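Local coordinates for ATP-citrate lyase beta-subunit (Chlorobium limicola, PDB 6HXJ), which probably takes part, as a subunit of ATP-citrate lyase, in converting citrate, CoA and ATP to oxaloacetate, acetyl-CoA, ADP and phosphate, at residues Lys352-Arg357 and Val392-Lys397; Ala367-Leu372 and Phe377-Tyr382; Asn337-Ser342 and Gly346-Val351; Ile285-Glu290 and Glu305-Leu310. All coordinates share one frame; numbering follows the deposited sequence.

Interaction 1 (Lys352-Arg357 and Val392-Lys397); sequences KIWVRR and VDLAMK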
loop_
_atom_site.group_PDB
_atom_site.type_symbol
_atom_site.label_atom_id
_atom_site.label_comp_id
_atom_site.label_asym_id
_atom_site.label_seq_id
_atom_site.Cartn_x
_atom_site.Cartn_y
_atom_site.Cartn_z
ATOM N N LYS A 352 -61.480 -3.462 -25.953
ATOM C CA LYS A 352 -61.213 -2.055 -25.683
ATOM C C LYS A 352 -60.647 -2.000 -24.260
ATOM O O LYS A 352 -61.126 -2.712 -23.375
ATOM C CB LYS A 352 -62.504 -1.211 -25.810
ATOM C CG LYS A 352 -63.081 -1.193 -27.225
ATOM C CD LYS A 352 -64.475 -0.587 -27.295
ATOM C CE LYS A 352 -65.075 -0.690 -28.682
ATOM N NZ LYS A 352 -64.558 0.360 -29.602
ATOM N N ILE A 353 -59.605 -1.206 -24.049
ATOM C CA ILE A 353 -58.974 -1.038 -22.738
ATOM C C ILE A 353 -59.370 0.352 -22.231
ATOM O O ILE A 353 -59.331 1.316 -22.999
ATOM C CB ILE A 353 -57.416 -1.257 -22.801
ATOM C CG1 ILE A 353 -57.076 -2.697 -23.281
ATOM C CG2 ILE A 353 -56.746 -0.980 -21.450
ATOM C CD1 ILE A 353 -55.664 -2.956 -23.751
ATOM N N TRP A 354 -59.783 0.442 -20.943
ATOM C CA TRP A 354 -60.183 1.686 -20.273
ATOM C C TRP A 354 -59.223 1.955 -19.125
ATOM O O TRP A 354 -59.142 1.163 -18.186
ATOM C CB TRP A 354 -61.640 1.606 -19.780
ATOM C CG TRP A 354 -62.623 1.256 -20.859
ATOM C CD1 TRP A 354 -63.020 0.007 -21.245
ATOM C CD2 TRP A 354 -63.283 2.174 -21.730
ATOM N NE1 TRP A 354 -63.911 0.093 -22.285
ATOM C CE2 TRP A 354 -64.098 1.413 -22.601
ATOM C CE3 TRP A 354 -63.300 3.579 -21.833
ATOM C CZ2 TRP A 354 -64.911 2.007 -23.577
ATOM C CZ3 TRP A 354 -64.102 4.168 -22.799
ATOM C CH2 TRP A 354 -64.899 3.385 -23.657
ATOM N N VAL A 355 -58.466 3.050 -19.229
ATOM C CA VAL A 355 -57.463 3.433 -18.247
ATOM C C VAL A 355 -57.871 4.719 -17.528
ATOM O O VAL A 355 -58.235 5.708 -18.172
ATOM C CB VAL A 355 -56.039 3.540 -18.882
ATOM C CG1 VAL A 355 -54.973 3.842 -17.832
ATOM C CG2 VAL A 355 -55.675 2.272 -19.633
ATOM N N ARG A 356 -57.821 4.686 -16.194
ATOM C CA ARG A 356 -58.045 5.842 -15.321
ATOM C C ARG A 356 -57.157 5.619 -14.110
ATOM O O ARG A 356 -57.335 4.638 -13.381
ATOM C CB ARG A 356 -59.527 6.046 -14.929
ATOM C CG ARG A 356 -59.810 7.377 -14.234
ATOM C CD ARG A 356 -59.606 7.279 -12.733
ATOM N NE ARG A 356 -59.884 8.539 -12.051
ATOM C CZ ARG A 356 -59.518 8.815 -10.807
ATOM N NH1 ARG A 356 -58.832 7.924 -10.092
ATOM N NH2 ARG A 356 -59.817 9.990 -10.271
ATOM N N ARG A 357 -56.186 6.504 -13.908
ATOM C CA ARG A 357 -55.234 6.351 -12.831
ATOM C C ARG A 357 -54.585 7.687 -12.408
ATOM O O ARG A 357 -54.525 8.656 -13.171
ATOM C CB ARG A 357 -54.169 5.316 -13.249
ATOM C CG ARG A 357 -53.165 4.867 -12.183
ATOM C CD ARG A 357 -53.779 4.110 -11.025
ATOM N NE ARG A 357 -52.753 3.429 -10.232
ATOM C CZ ARG A 357 -52.723 3.388 -8.902
ATOM N NH1 ARG A 357 -53.670 3.994 -8.189
ATOM N NH2 ARG A 357 -51.751 2.732 -8.271
ATOM N N VAL A 392 -66.407 2.907 -16.081
ATOM C CA VAL A 392 -67.308 1.752 -16.131
ATOM C C VAL A 392 -68.556 2.123 -16.957
ATOM O O VAL A 392 -69.054 1.293 -17.711
ATOM C CB VAL A 392 -67.643 1.250 -14.694
ATOM C CG1 VAL A 392 -68.820 0.286 -14.674
ATOM C CG2 VAL A 392 -66.422 0.632 -14.018
ATOM N N ASP A 393 -69.002 3.385 -16.869
ATOM C CA ASP A 393 -70.168 3.882 -17.615
ATOM C C ASP A 393 -69.840 3.949 -19.101
ATOM O O ASP A 393 -70.576 3.395 -19.925
ATOM C CB ASP A 393 -70.616 5.264 -17.094
ATOM C CG ASP A 393 -70.884 5.404 -15.584
ATOM O OD1 ASP A 393 -70.810 4.377 -14.857
ATOM O OD2 ASP A 393 -71.155 6.545 -15.127
ATOM N N LEU A 394 -68.689 4.565 -19.417
ATOM C CA LEU A 394 -68.156 4.727 -20.764
ATOM C C LEU A 394 -67.970 3.374 -21.452
ATOM O O LEU A 394 -68.184 3.260 -22.666
ATOM C CB LEU A 394 -66.834 5.492 -20.699
ATOM C CG LEU A 394 -66.947 7.009 -20.837
ATOM C CD1 LEU A 394 -67.629 7.666 -19.639
ATOM C CD2 LEU A 394 -65.605 7.613 -21.020
ATOM N N ALA A 395 -67.618 2.344 -20.652
ATOM C CA ALA A 395 -67.415 0.975 -21.100
ATOM C C ALA A 395 -68.759 0.276 -21.343
ATOM O O ALA A 395 -68.890 -0.438 -22.340
ATOM C CB ALA A 395 -66.594 0.211 -20.081
ATOM N N MET A 396 -69.761 0.498 -20.447
ATOM C CA MET A 396 -71.115 -0.067 -20.546
ATOM C C MET A 396 -71.838 0.466 -21.784
ATOM O O MET A 396 -72.553 -0.281 -22.454
ATOM C CB MET A 396 -71.947 0.272 -19.298
ATOM C CG MET A 396 -71.589 -0.528 -18.043
ATOM S SD MET A 396 -71.558 -2.347 -18.148
ATOM C CE MET A 396 -73.254 -2.698 -18.782
ATOM N N LYS A 397 -71.632 1.756 -22.085
ATOM C CA LYS A 397 -72.235 2.428 -23.229
ATOM C C LYS A 397 -71.709 1.878 -24.563
ATOM O O LYS A 397 -72.475 1.809 -25.520
ATOM C CB LYS A 397 -72.069 3.953 -23.110
ATOM C CG LYS A 397 -72.863 4.572 -21.955
ATOM C CD LYS A 397 -72.464 6.026 -21.728
ATOM C CE LYS A 397 -73.106 6.618 -20.492
ATOM N NZ LYS A 397 -72.718 8.037 -20.293
#

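Interaction 2 (Ala367-Leu372 and Phe377-Tyr382); sequences AAIKQL and FDIHVY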
loop_
_atom_site.group_PDB
_atom_site.type_symbol
_atom_site.label_atom_id
_atom_site.label_comp_id
_atom_site.label_asym_id
_atom_site.label_seq_id
_atom_site.Cartn_x
_atom_site.Cartn_y
_atom_site.Cartn_z
ATOM N N ALA A 367 -48.690 8.644 -20.197
ATOM C CA ALA A 367 -48.161 8.944 -21.537
ATOM C C ALA A 367 -47.688 7.656 -22.216
ATOM O O ALA A 367 -47.944 7.458 -23.402
ATOM C CB ALA A 367 -47.022 9.946 -21.440
ATOM N N ALA A 368 -47.039 6.761 -21.451
ATOM C CA ALA A 368 -46.561 5.461 -21.919
ATOM C C ALA A 368 -47.733 4.554 -22.333
ATOM O O ALA A 368 -47.662 3.891 -23.365
ATOM C CB ALA A 368 -45.730 4.801 -20.842
ATOM N N ILE A 369 -48.825 4.572 -21.571
ATOM C CA ILE A 369 -50.013 3.773 -21.852
ATOM C C ILE A 369 -50.832 4.319 -23.076
ATOM O O ILE A 369 -51.373 3.522 -23.835
ATOM C CB ILE A 369 -50.844 3.599 -20.532
ATOM C CG1 ILE A 369 -51.825 2.391 -20.597
ATOM C CG2 ILE A 369 -51.561 4.840 -20.045
ATOM C CD1 ILE A 369 -51.344 1.052 -20.060
ATOM N N LYS A 370 -50.884 5.654 -23.274
ATOM C CA LYS A 370 -51.584 6.278 -24.402
ATOM C C LYS A 370 -50.783 6.081 -25.700
ATOM O O LYS A 370 -51.369 6.133 -26.781
ATOM C CB LYS A 370 -51.916 7.760 -24.129
ATOM C CG LYS A 370 -53.117 8.273 -24.920
ATOM C CD LYS A 370 -53.738 9.553 -24.345
ATOM C CE LYS A 370 -54.992 9.988 -25.085
ATOM N NZ LYS A 370 -56.149 9.064 -24.871
ATOM N N GLN A 371 -49.463 5.806 -25.611
ATOM C CA GLN A 371 -48.656 5.500 -26.795
ATOM C C GLN A 371 -49.159 4.191 -27.370
ATOM O O GLN A 371 -49.208 4.065 -28.590
ATOM C CB GLN A 371 -47.178 5.371 -26.432
ATOM C CG GLN A 371 -46.251 5.034 -27.592
ATOM C CD GLN A 371 -44.829 4.826 -27.126
ATOM O OE1 GLN A 371 -44.552 4.110 -26.155
ATOM N NE2 GLN A 371 -43.890 5.403 -27.853
ATOM N N LEU A 372 -49.581 3.241 -26.506
ATOM C CA LEU A 372 -50.130 1.965 -26.962
ATOM C C LEU A 372 -51.241 2.108 -28.011
ATOM O O LEU A 372 -51.578 1.119 -28.644
ATOM C CB LEU A 372 -50.581 1.056 -25.821
ATOM C CG LEU A 372 -49.505 0.277 -25.085
ATOM C CD1 LEU A 372 -50.096 -0.402 -23.867
ATOM C CD2 LEU A 372 -48.904 -0.803 -25.948
ATOM N N PHE A 377 -53.954 -0.682 -30.348
ATOM C CA PHE A 377 -54.821 -0.981 -29.203
ATOM C C PHE A 377 -55.973 0.021 -29.133
ATOM O O PHE A 377 -55.738 1.234 -29.249
ATOM C CB PHE A 377 -54.023 -0.905 -27.884
ATOM C CG PHE A 377 -53.087 -2.053 -27.626
ATOM C CD1 PHE A 377 -53.504 -3.158 -26.901
ATOM C CD2 PHE A 377 -51.764 -2.000 -28.047
ATOM C CE1 PHE A 377 -52.629 -4.212 -26.639
ATOM C CE2 PHE A 377 -50.895 -3.065 -27.805
ATOM C CZ PHE A 377 -51.328 -4.153 -27.089
ATOM N N ASP A 378 -57.213 -0.482 -28.899
ATOM C CA ASP A 378 -58.414 0.349 -28.708
ATOM C C ASP A 378 -58.427 0.836 -27.209
ATOM O O ASP A 378 -59.310 0.492 -26.418
ATOM C CB ASP A 378 -59.673 -0.463 -29.085
ATOM C CG ASP A 378 -60.897 0.358 -29.473
ATOM O OD1 ASP A 378 -61.281 1.264 -28.698
ATOM O OD2 ASP A 378 -61.527 0.031 -30.500
ATOM N N ILE A 379 -57.403 1.621 -26.844
ATOM C CA ILE A 379 -57.169 2.088 -25.483
ATOM C C ILE A 379 -57.590 3.561 -25.275
ATOM O O ILE A 379 -57.150 4.454 -26.009
ATOM C CB ILE A 379 -55.682 1.795 -25.060
ATOM C CG1 ILE A 379 -55.421 2.116 -23.571
ATOM C CG2 ILE A 379 -54.636 2.461 -25.970
ATOM C CD1 ILE A 379 -54.231 1.391 -22.982
ATOM N N HIS A 380 -58.453 3.789 -24.252
ATOM C CA HIS A 380 -58.916 5.115 -23.802
ATOM C C HIS A 380 -58.274 5.358 -22.437
ATOM O O HIS A 380 -58.458 4.556 -21.514
ATOM C CB HIS A 380 -60.462 5.201 -23.737
ATOM C CG HIS A 380 -61.137 4.857 -25.035
ATOM N ND1 HIS A 380 -61.414 3.537 -25.385
ATOM C CD2 HIS A 380 -61.524 5.663 -26.051
ATOM C CE1 HIS A 380 -61.963 3.590 -26.586
ATOM N NE2 HIS A 380 -62.059 4.846 -27.027
ATOM N N VAL A 381 -57.437 6.404 -22.345
ATOM C CA VAL A 381 -56.738 6.711 -21.100
ATOM C C VAL A 381 -57.159 8.111 -20.615
ATOM O O VAL A 381 -57.129 9.105 -21.356
ATOM C CB VAL A 381 -55.183 6.445 -21.072
ATOM C CG1 VAL A 381 -54.653 5.808 -22.351
ATOM C CG2 VAL A 381 -54.347 7.655 -20.637
ATOM N N TYR A 382 -57.600 8.135 -19.348
ATOM C CA TYR A 382 -58.087 9.303 -18.634
ATOM C C TYR A 382 -57.244 9.560 -17.385
ATOM O O TYR A 382 -56.600 8.651 -16.832
ATOM C CB TYR A 382 -59.577 9.134 -18.257
ATOM C CG TYR A 382 -60.469 8.773 -19.423
ATOM C CD1 TYR A 382 -61.038 9.757 -20.223
ATOM C CD2 TYR A 382 -60.740 7.443 -19.730
ATOM C CE1 TYR A 382 -61.861 9.426 -21.298
ATOM C CE2 TYR A 382 -61.550 7.100 -20.808
ATOM C CZ TYR A 382 -62.102 8.093 -21.597
ATOM O OH TYR A 382 -62.888 7.751 -22.674
#

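Interaction 3 (Asn337-Ser342 and Gly346-Val351); sequences NGFRES and GYLEGV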
loop_
_atom_site.group_PDB
_atom_site.type_symbol
_atom_site.label_atom_id
_atom_site.label_comp_id
_atom_site.label_asym_id
_atom_site.label_seq_id
_atom_site.Cartn_x
_atom_site.Cartn_y
_atom_site.Cartn_z
ATOM N N ASN A 337 -46.120 -4.068 -20.856
ATOM C CA ASN A 337 -45.386 -5.271 -21.273
ATOM C C ASN A 337 -46.305 -6.493 -21.398
ATOM O O ASN A 337 -46.301 -7.143 -22.447
ATOM C CB ASN A 337 -44.183 -5.512 -20.383
ATOM C CG ASN A 337 -43.048 -4.645 -20.843
ATOM O OD1 ASN A 337 -42.625 -4.720 -22.012
ATOM N ND2 ASN A 337 -42.613 -3.727 -19.977
ATOM N N GLY A 338 -47.174 -6.688 -20.408
ATOM C CA GLY A 338 -48.171 -7.750 -20.404
ATOM C C GLY A 338 -49.258 -7.581 -21.450
ATOM O O GLY A 338 -49.835 -8.575 -21.890
ATOM N N PHE A 339 -49.569 -6.326 -21.842
ATOM C CA PHE A 339 -50.555 -6.040 -22.894
ATOM C C PHE A 339 -49.963 -6.339 -24.262
ATOM O O PHE A 339 -50.660 -6.861 -25.123
ATOM C CB PHE A 339 -51.025 -4.579 -22.845
ATOM C CG PHE A 339 -52.181 -4.272 -21.924
ATOM C CD1 PHE A 339 -53.079 -5.270 -21.541
ATOM C CD2 PHE A 339 -52.414 -2.978 -21.494
ATOM C CE1 PHE A 339 -54.150 -4.986 -20.695
ATOM C CE2 PHE A 339 -53.502 -2.690 -20.664
ATOM C CZ PHE A 339 -54.358 -3.699 -20.263
ATOM N N ARG A 340 -48.671 -6.009 -24.450
ATOM C CA ARG A 340 -47.893 -6.248 -25.654
ATOM C C ARG A 340 -47.692 -7.750 -25.850
ATOM O O ARG A 340 -47.823 -8.249 -26.977
ATOM C CB ARG A 340 -46.535 -5.537 -25.538
ATOM C CG ARG A 340 -46.599 -4.020 -25.713
ATOM C CD ARG A 340 -45.314 -3.442 -26.254
ATOM N NE ARG A 340 -44.423 -2.778 -25.295
ATOM C CZ ARG A 340 -44.225 -1.462 -25.234
ATOM N NH1 ARG A 340 -44.946 -0.638 -25.987
ATOM N NH2 ARG A 340 -43.376 -0.955 -24.348
ATOM N N GLU A 341 -47.398 -8.466 -24.739
ATOM C CA GLU A 341 -47.191 -9.919 -24.709
ATOM C C GLU A 341 -48.482 -10.666 -25.101
ATOM O O GLU A 341 -48.466 -11.614 -25.877
ATOM C CB GLU A 341 -46.704 -10.350 -23.305
ATOM C CG GLU A 341 -45.977 -11.692 -23.268
ATOM C CD GLU A 341 -46.779 -12.988 -23.206
ATOM O OE1 GLU A 341 -48.030 -12.938 -23.114
ATOM O OE2 GLU A 341 -46.138 -14.065 -23.227
ATOM N N SER A 342 -49.591 -10.196 -24.574
ATOM C CA SER A 342 -50.909 -10.761 -24.795
ATOM C C SER A 342 -51.427 -10.469 -26.202
ATOM O O SER A 342 -52.076 -11.330 -26.787
ATOM C CB SER A 342 -51.880 -10.225 -23.749
ATOM O OG SER A 342 -51.436 -10.542 -22.439
ATOM N N GLY A 346 -52.313 -12.942 -29.718
ATOM C CA GLY A 346 -53.645 -12.819 -30.304
ATOM C C GLY A 346 -54.795 -12.796 -29.314
ATOM O O GLY A 346 -55.935 -13.122 -29.671
ATOM N N TYR A 347 -54.516 -12.400 -28.071
ATOM C CA TYR A 347 -55.535 -12.397 -27.023
ATOM C C TYR A 347 -56.421 -11.145 -26.968
ATOM O O TYR A 347 -57.602 -11.241 -26.602
ATOM C CB TYR A 347 -54.908 -12.640 -25.644
ATOM C CG TYR A 347 -54.609 -14.094 -25.361
ATOM C CD1 TYR A 347 -55.623 -14.978 -25.000
ATOM C CD2 TYR A 347 -53.306 -14.578 -25.412
ATOM C CE1 TYR A 347 -55.349 -16.317 -24.720
ATOM C CE2 TYR A 347 -53.020 -15.914 -25.138
ATOM C CZ TYR A 347 -54.046 -16.782 -24.795
ATOM O OH TYR A 347 -53.755 -18.100 -24.522
ATOM N N LEU A 348 -55.834 -9.967 -27.277
ATOM C CA LEU A 348 -56.533 -8.682 -27.191
ATOM C C LEU A 348 -57.096 -8.174 -28.540
ATOM O O LEU A 348 -57.022 -6.976 -28.842
ATOM C CB LEU A 348 -55.636 -7.622 -26.509
ATOM C CG LEU A 348 -55.047 -7.975 -25.137
ATOM C CD1 LEU A 348 -54.012 -6.951 -24.721
ATOM C CD2 LEU A 348 -56.126 -8.189 -24.078
ATOM N N GLU A 349 -57.725 -9.085 -29.312
ATOM C CA GLU A 349 -58.349 -8.774 -30.596
ATOM C C GLU A 349 -59.797 -8.295 -30.368
ATOM O O GLU A 349 -60.638 -9.062 -29.884
ATOM C CB GLU A 349 -58.295 -9.998 -31.532
ATOM C CG GLU A 349 -56.887 -10.421 -31.935
ATOM C CD GLU A 349 -56.780 -11.551 -32.954
ATOM O OE1 GLU A 349 -56.117 -12.567 -32.642
ATOM O OE2 GLU A 349 -57.326 -11.413 -34.075
ATOM N N GLY A 350 -60.039 -7.010 -30.637
ATOM C CA GLY A 350 -61.355 -6.398 -30.497
ATOM C C GLY A 350 -61.651 -5.785 -29.148
ATOM O O GLY A 350 -62.505 -4.898 -29.048
ATOM N N VAL A 351 -60.945 -6.237 -28.095
ATOM C CA VAL A 351 -61.112 -5.732 -26.731
ATOM C C VAL A 351 -60.652 -4.267 -26.611
ATOM O O VAL A 351 -59.637 -3.869 -27.200
ATOM C CB VAL A 351 -60.457 -6.640 -25.660
ATOM C CG1 VAL A 351 -60.992 -8.061 -25.739
ATOM C CG2 VAL A 351 -58.958 -6.633 -25.818
#

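Interaction 4 (Ile285-Glu290 and Glu305-Leu310); sequences IANYAE and ETICRL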
loop_
_atom_site.group_PDB
_atom_site.type_symbol
_atom_site.label_atom_id
_atom_site.label_comp_id
_atom_site.label_asym_id
_atom_site.label_seq_id
_atom_site.Cartn_x
_atom_site.Cartn_y
_atom_site.Cartn_z
ATOM N N ILE A 285 -68.871 -9.064 -14.027
ATOM C CA ILE A 285 -67.409 -9.030 -13.828
ATOM C C ILE A 285 -66.782 -10.348 -14.288
ATOM O O ILE A 285 -67.296 -11.431 -13.991
ATOM C CB ILE A 285 -66.915 -8.572 -12.413
ATOM C CG1 ILE A 285 -67.375 -9.503 -11.265
ATOM C CG2 ILE A 285 -67.298 -7.125 -12.138
ATOM C CD1 ILE A 285 -66.581 -9.372 -9.970
ATOM N N ALA A 286 -65.710 -10.236 -15.081
ATOM C CA ALA A 286 -64.984 -11.376 -15.615
ATOM C C ALA A 286 -64.087 -11.902 -14.512
ATOM O O ALA A 286 -63.927 -13.115 -14.378
ATOM C CB ALA A 286 -64.161 -10.952 -16.818
ATOM N N ASN A 287 -63.537 -10.979 -13.687
ATOM C CA ASN A 287 -62.671 -11.352 -12.572
ATOM C C ASN A 287 -62.631 -10.293 -11.498
ATOM O O ASN A 287 -63.152 -9.190 -11.684
ATOM C CB ASN A 287 -61.229 -11.579 -13.085
ATOM C CG ASN A 287 -60.565 -10.315 -13.587
ATOM O OD1 ASN A 287 -60.817 -9.864 -14.710
ATOM N ND2 ASN A 287 -59.742 -9.684 -12.746
ATOM N N TYR A 288 -61.953 -10.624 -10.384
ATOM C CA TYR A 288 -61.576 -9.682 -9.335
ATOM C C TYR A 288 -60.025 -9.684 -9.310
ATOM O O TYR A 288 -59.417 -10.746 -9.151
ATOM C CB TYR A 288 -62.144 -10.013 -7.937
ATOM C CG TYR A 288 -61.656 -9.010 -6.901
ATOM C CD1 TYR A 288 -62.277 -7.760 -6.755
ATOM C CD2 TYR A 288 -60.528 -9.272 -6.120
ATOM C CE1 TYR A 288 -61.799 -6.810 -5.844
ATOM C CE2 TYR A 288 -60.026 -8.315 -5.229
ATOM C CZ TYR A 288 -60.673 -7.090 -5.089
ATOM O OH TYR A 288 -60.219 -6.164 -4.181
ATOM N N ALA A 289 -59.403 -8.516 -9.525
ATOM C CA ALA A 289 -57.953 -8.400 -9.519
ATOM C C ALA A 289 -57.556 -7.153 -8.784
ATOM O O ALA A 289 -58.036 -6.056 -9.082
ATOM C CB ALA A 289 -57.398 -8.381 -10.941
ATOM N N GLU A 290 -56.674 -7.319 -7.815
ATOM C CA GLU A 290 -56.134 -6.235 -7.016
ATOM C C GLU A 290 -54.605 -6.316 -7.083
ATOM O O GLU A 290 -54.041 -7.404 -7.090
ATOM C CB GLU A 290 -56.625 -6.419 -5.570
ATOM C CG GLU A 290 -55.993 -5.516 -4.529
ATOM C CD GLU A 290 -55.710 -6.195 -3.203
ATOM O OE1 GLU A 290 -54.552 -6.104 -2.735
ATOM O OE2 GLU A 290 -56.634 -6.826 -2.636
ATOM N N GLU A 305 -51.160 -10.348 -17.812
ATOM C CA GLU A 305 -51.153 -11.497 -18.711
ATOM C C GLU A 305 -52.305 -12.463 -18.422
ATOM O O GLU A 305 -53.053 -12.797 -19.344
ATOM C CB GLU A 305 -49.782 -12.175 -18.709
ATOM C CG GLU A 305 -48.820 -11.410 -19.605
ATOM C CD GLU A 305 -47.383 -11.891 -19.664
ATOM O OE1 GLU A 305 -47.152 -13.120 -19.568
ATOM O OE2 GLU A 305 -46.488 -11.036 -19.868
ATOM N N THR A 306 -52.509 -12.807 -17.135
ATOM C CA THR A 306 -53.582 -13.679 -16.643
ATOM C C THR A 306 -54.977 -13.133 -17.035
ATOM O O THR A 306 -55.828 -13.898 -17.507
ATOM C CB THR A 306 -53.455 -13.813 -15.099
ATOM O OG1 THR A 306 -52.124 -14.163 -14.732
ATOM C CG2 THR A 306 -54.434 -14.808 -14.493
ATOM N N ILE A 307 -55.186 -11.807 -16.841
ATOM C CA ILE A 307 -56.447 -11.105 -17.119
ATOM C C ILE A 307 -56.782 -11.135 -18.620
ATOM O O ILE A 307 -57.939 -11.330 -18.994
ATOM C CB ILE A 307 -56.429 -9.687 -16.492
ATOM C CG1 ILE A 307 -56.509 -9.836 -14.961
ATOM C CG2 ILE A 307 -57.606 -8.801 -16.977
ATOM C CD1 ILE A 307 -55.884 -8.779 -14.215
ATOM N N CYS A 308 -55.761 -11.001 -19.468
ATOM C CA CYS A 308 -55.887 -11.023 -20.923
ATOM C C CYS A 308 -56.231 -12.431 -21.438
ATOM O O CYS A 308 -56.961 -12.556 -22.427
ATOM C CB CYS A 308 -54.617 -10.481 -21.569
ATOM S SG CYS A 308 -54.158 -8.789 -21.058
ATOM N N ARG A 309 -55.708 -13.480 -20.760
ATOM C CA ARG A 309 -55.954 -14.886 -21.097
ATOM C C ARG A 309 -57.432 -15.298 -20.862
ATOM O O ARG A 309 -57.875 -16.280 -21.447
ATOM C CB ARG A 309 -54.987 -15.810 -20.325
ATOM C CG ARG A 309 -53.536 -15.818 -20.828
ATOM C CD ARG A 309 -52.600 -16.523 -19.845
ATOM N NE ARG A 309 -51.209 -16.054 -19.945
ATOM C CZ ARG A 309 -50.286 -16.186 -18.989
ATOM N NH1 ARG A 309 -50.587 -16.781 -17.840
ATOM N NH2 ARG A 309 -49.058 -15.716 -19.173
ATOM N N LEU A 310 -58.200 -14.523 -20.050
ATOM C CA LEU A 310 -59.620 -14.764 -19.700
ATOM C C LEU A 310 -60.593 -14.883 -20.905
ATOM O O LEU A 310 -60.488 -14.102 -21.860
ATOM C CB LEU A 310 -60.140 -13.703 -18.704
ATOM C CG LEU A 310 -59.604 -13.787 -17.276
ATOM C CD1 LEU A 310 -59.882 -12.509 -16.525
ATOM C CD2 LEU A 310 -60.218 -14.931 -16.507
#

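Interaction 1 (Lys352-Arg357 and Val392-Lys397)
W354 on strand 352-356 and A395 on the C-terminal helix 391-397 are the closest pair of residues across the two backbones, their CA atoms 7.3 Å apart. The contact is small and rests almost wholly on the indole. Its CG lies anti to the carbonyl carbon (chi1 -55°), which sends the ring out towards the helix. The methyl of A395 sits over the five-membered ring as a CH-pi contact, with CB 3.7 Å from the ring centroid and 20° off the normal. Further along the indole, L394 takes over: its CB lies 3.7 Å from W354 CZ3, and its carbonyl carbon lies above the rim of the same face. The helix is thereby packed on one face of the six-stranded mixed sheet of the citrate-binding part of the chain, where strand 352-356 runs between and parallel to strands 315-318 and 378-382. A395 also touches I317 and L394 also touches Y382, so the helix spans three neighbouring strands. The indole stacks on H380 as well, and H315 meets it with the ring planes at about 50°. A valine here would probably leave the A395 methyl without its aromatic face and H380 without its stacking partner.

Interaction 2 (Ala367-Leu372 and Phe377-Tyr382)
I369, K370 and L372 of helix 362-371 and its C-terminal end pack on F377, I379 and V381 in the beta-alpha-beta unit formed by strand 352-356, this helix and strand 378-382. The axes of helix segment 367-371 and strand 378-382 come within 8.5 Å and run nearly antiparallel, at 157°. Apolar contacts dominate. I379, with CG1 anti to the backbone N (chi1 -173°), carries its CD1 up to I369 CG1, 3.5 Å away, and these two side chains meet at about a right angle. Next along the strand, V381 CG1 touches both I369 CG2 and K370 CB, the latter at 3.8 Å. I369 also reaches F332 and I336, which ties the unit to helix 328-344. Polar contacts are few. The lysine chain extends past V381, but its NZ bonds Q373 OE1. F377 N gives a weak hydrogen bond to L372 O, 3.4 Å long, closing the turn between helix and strand. The phenylalanine ring presents its edge to the same carbonyl oxygen, while L372 CD2 lies 3.5 Å from F377 CE2.

Interaction 3 (Asn337-Ser342 and Gly346-Val351)
F339, on the inner side of helix 328-344, meets L348 of the loop that follows the helix. Its ring carbon CD1 lies 3.7 Å from L348 CD1, and the two side chains meet at about a right angle. The same leucine methyl lies close to the backbone oxygen of F339, one turn before the contact with S342. There the serine CB is 4.0 Å from L348 CD1, so this methyl is shared by both residues. S342 OG turns back along its own helix and donates to G338 O at 2.6 Å; that carbonyl also accepts the backbone N of S342. The S342 carbonyl is used in turn by Y347 N, at 3.0 Å with an N-H...O angle of 159°, and the tyrosine ring lies with its edge to this oxygen. That bond belongs to a Schellman motif, in which G346 leaves the helix with positive phi (83°). With the serine hydroxyl and the last-turn carbonyl both engaged, the helix end can probably turn an apolar surface to L348, which packs in the core beside F377 and I316.

Interaction 4 (Ile285-Glu290 and Glu305-Leu310)
N287 of strand 287-292 faces I307 in the last turn of helix 297-309 and L310 just after it. The helix is the crossover of a beta-alpha-beta unit leading to strand 315-318, and it passes strand 261-266, which lies between the two strands it joins. With CG placed between the backbone N and the carbonyl carbon (chi1 67°), the asparagine side chain points to the helix. CB lies 3.8 Å from L310 CD1, and CG lies 3.7 Å from the same methyl. The amide oxygen OD1 also borders L310 CD1, with I307 CG2 a little further away at 4.1 Å. At the other branch, ND2 is 3.9 Å from I307 CG1 while donating a hydrogen bond to L263 O on strand 261-266. With an alanine here, L263 O would probably lose this donor and a gap would open beside I307 and L310. The isoleucine itself rests on A262 and L264 of that middle strand. Its tip reaches back to strand 287-292, where I307 CD1 lies 3.6 Å from A289 CB.

How the interactions relate
All four contacts lie in the citrate-binding part of the chain, where helices pack against one mixed sheet. Interactions 1 and 2 share its edge: a probable hydrogen bond joins V355 N to H380 O at 2.7 Å. Interaction 3 touches all three others: its F339 CE2 packs 3.7 Å from I353 CG2 of interaction 1, L348 CD1 lies 3.6 Å from F377 CE1 of interaction 2, and L348 CD2 lies 3.7 Å from C308 SG of interaction 4. Nearest atoms of interaction 4 are about 7 Å from interactions 1 and 2. A citrate anion, probably from the crystallisation liquor, is hydrogen-bonded by R357 just past strand 352-356; a bound citrate lies about 12 Å from the A289 side chain.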